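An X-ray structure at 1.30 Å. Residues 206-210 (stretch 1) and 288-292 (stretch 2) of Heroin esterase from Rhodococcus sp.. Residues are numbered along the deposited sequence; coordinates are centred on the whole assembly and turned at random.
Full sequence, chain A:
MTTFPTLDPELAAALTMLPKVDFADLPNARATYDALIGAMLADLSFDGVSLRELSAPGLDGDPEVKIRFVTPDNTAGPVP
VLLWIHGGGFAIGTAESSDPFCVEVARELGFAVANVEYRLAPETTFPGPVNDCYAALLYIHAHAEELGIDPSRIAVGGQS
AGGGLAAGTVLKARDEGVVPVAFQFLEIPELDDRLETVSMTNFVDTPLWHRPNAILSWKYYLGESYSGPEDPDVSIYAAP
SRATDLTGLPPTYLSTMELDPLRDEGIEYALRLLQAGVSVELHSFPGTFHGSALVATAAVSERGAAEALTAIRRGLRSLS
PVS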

# COMPACT_ATOMS: atom_id res chain seq x y z
N THR A 206 18.51 8.71 0.42
CA THR A 206 17.54 9.23 -0.55
C THR A 206 16.35 9.85 0.11
O THR A 206 16.13 9.69 1.35
CB THR A 206 17.10 8.04 -1.45
OG1 THR A 206 17.02 6.82 -0.66
CG2 THR A 206 18.12 7.84 -2.55
N PRO A 207 15.53 10.65 -0.54
CA PRO A 207 14.39 11.32 0.06
C PRO A 207 13.36 10.34 0.65
O PRO A 207 13.03 9.34 0.00
CB PRO A 207 13.81 12.08 -1.13
CG PRO A 207 14.98 12.34 -2.04
CD PRO A 207 15.73 11.03 -1.97
N LEU A 208 12.92 10.66 1.87
CA LEU A 208 11.87 10.03 2.64
C LEU A 208 12.19 8.61 3.05
O LEU A 208 12.05 8.24 4.24
CB LEU A 208 10.55 10.12 1.86
CG LEU A 208 10.06 11.56 1.66
CD1 LEU A 208 8.66 11.51 1.07
CD2 LEU A 208 10.14 12.29 2.99
N TRP A 209 12.56 7.69 2.15
CA TRP A 209 12.89 6.32 2.48
C TRP A 209 14.33 6.07 2.04
O TRP A 209 14.75 6.64 1.03
CB TRP A 209 11.98 5.30 1.82
CG TRP A 209 11.81 4.00 2.59
CD1 TRP A 209 12.13 2.74 2.23
CD2 TRP A 209 11.24 3.90 3.92
NE1 TRP A 209 11.80 1.83 3.22
CE2 TRP A 209 11.27 2.54 4.25
CE3 TRP A 209 10.74 4.89 4.78
CZ2 TRP A 209 10.78 2.08 5.49
CZ3 TRP A 209 10.26 4.42 6.02
CH2 TRP A 209 10.29 3.06 6.35
N HIS A 210 14.97 5.20 2.78
CA HIS A 210 16.41 4.98 2.65
C HIS A 210 16.73 3.74 3.45
O HIS A 210 15.91 3.25 4.26
CB HIS A 210 17.21 6.21 3.06
CG HIS A 210 16.83 6.79 4.40
ND1 HIS A 210 16.39 8.09 4.54
CD2 HIS A 210 16.80 6.21 5.63
CE1 HIS A 210 16.11 8.28 5.82
NE2 HIS A 210 16.37 7.16 6.48
N THR A 288 11.98 10.21 -10.08
CA THR A 288 11.09 10.24 -8.93
C THR A 288 11.76 9.69 -7.68
O THR A 288 12.88 9.16 -7.75
CB THR A 288 9.84 9.39 -9.23
OG1 THR A 288 10.31 8.11 -9.68
CG2 THR A 288 9.02 10.02 -10.33
N PHE A 289 11.07 9.79 -6.54
CA PHE A 289 11.62 9.22 -5.29
C PHE A 289 10.46 8.58 -4.53
O PHE A 289 9.30 8.74 -4.89
CB PHE A 289 12.40 10.26 -4.48
CG PHE A 289 11.62 11.50 -4.07
CD1 PHE A 289 10.80 11.47 -2.95
CD2 PHE A 289 11.70 12.69 -4.80
CE1 PHE A 289 10.10 12.60 -2.59
CE2 PHE A 289 10.99 13.83 -4.45
CZ PHE A 289 10.18 13.77 -3.34
N HIS A 290 10.84 7.87 -3.42
CA HIS A 290 9.77 7.29 -2.61
C HIS A 290 8.79 8.30 -2.06
O HIS A 290 9.21 9.13 -1.24
CB HIS A 290 10.41 6.53 -1.45
CG HIS A 290 9.36 5.75 -0.68
ND1 HIS A 290 9.00 4.48 -1.04
CD2 HIS A 290 8.65 6.05 0.44
CE1 HIS A 290 8.07 4.02 -0.18
NE2 HIS A 290 7.86 4.96 0.73
N GLY A 291 7.51 8.29 -2.43
CA GLY A 291 6.58 9.32 -1.94
C GLY A 291 6.56 10.59 -2.78
O GLY A 291 5.85 11.54 -2.39
N SER A 292 7.26 10.65 -3.92
CA SER A 292 7.14 11.89 -4.72
C SER A 292 5.75 12.12 -5.28
O SER A 292 5.36 13.25 -5.71
CB SER A 292 8.23 11.94 -5.80
OG SER A 292 8.09 10.86 -6.73
O HOH W 1 13.33 7.72 -2.20

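What does the beginning of stretch 2 bring to the contact? Thr288 lies out of reach of stretch 1, its OG1 hydrogen-bonded elsewhere in the structure, so the contact starts with Phe289. This side chain, with chi1 in the p well, turns one face of its ring to Pro207. Pro207 CB sits 3.9 Å from the centroid of the Phe289 ring and 26° off the ring normal, a CH-pi arrangement in which a proline methylene rests on the aromatic face; the closest atoms are Pro207 CB and Phe289 CD1, 3.6 Å apart. Leu208 meets the same ring differently: its CD1 lies near the ring plane, 4.1 Å from Phe289 CE1. One aromatic ring thus packs against two consecutive residues, by its face and by its edge.

How does His290 engage stretch 1? It has the largest area covered by the other stretch, and its imidazole takes Trp209 CB over one face, 3.9 Å from the ring centroid and 27° off the normal, with Trp209 CB and His290 CG 3.6 Å apart. The contact therefore rests on the root of the tryptophan side chain, whose end leads away. The five-membered ring of Trp209 and the His290 ring have centroids 5.0 Å apart and planes inclined at 32°, an oblique pairing. His290 ND1 is hydrogen-bonded elsewhere in the structure.

Do the two backbones speak to each other at all? No direct hydrogen bond crosses the contact, but water 1 links the two stretches: it donates to Pro207 O at 2.7 Å and accepts from His290 N at 2.8 Å. Pro207 O also accepts from Trp209 N at 2.8 Å, within its own stretch, so this carbonyl serves both the local fold and the bridge. His290 O fares otherwise. Leu208 CD1 approaches His290 O to 3.4 Å, a methyl group that offers no polar hydrogen, and this buried carbonyl has no partner anywhere in the model.

Why does the end of stretch 2 suit a glycine? Phe289 to Ser292 form a type II beta turn, closed by Ser292 N donating to Phe289 O at 3.0 Å. Gly291 has phi/psi of 86/6, and a CB on this backbone would jam against the carbonyl O of His290, which by itself calls for glycine. An ideal CB would also lie 3.0 Å from Leu208 CD1, a clash; as it is, Leu208 CD1 comes to 4.3 Å from Gly291 CA. Ser292 points sideways and makes no contact with stretch 1.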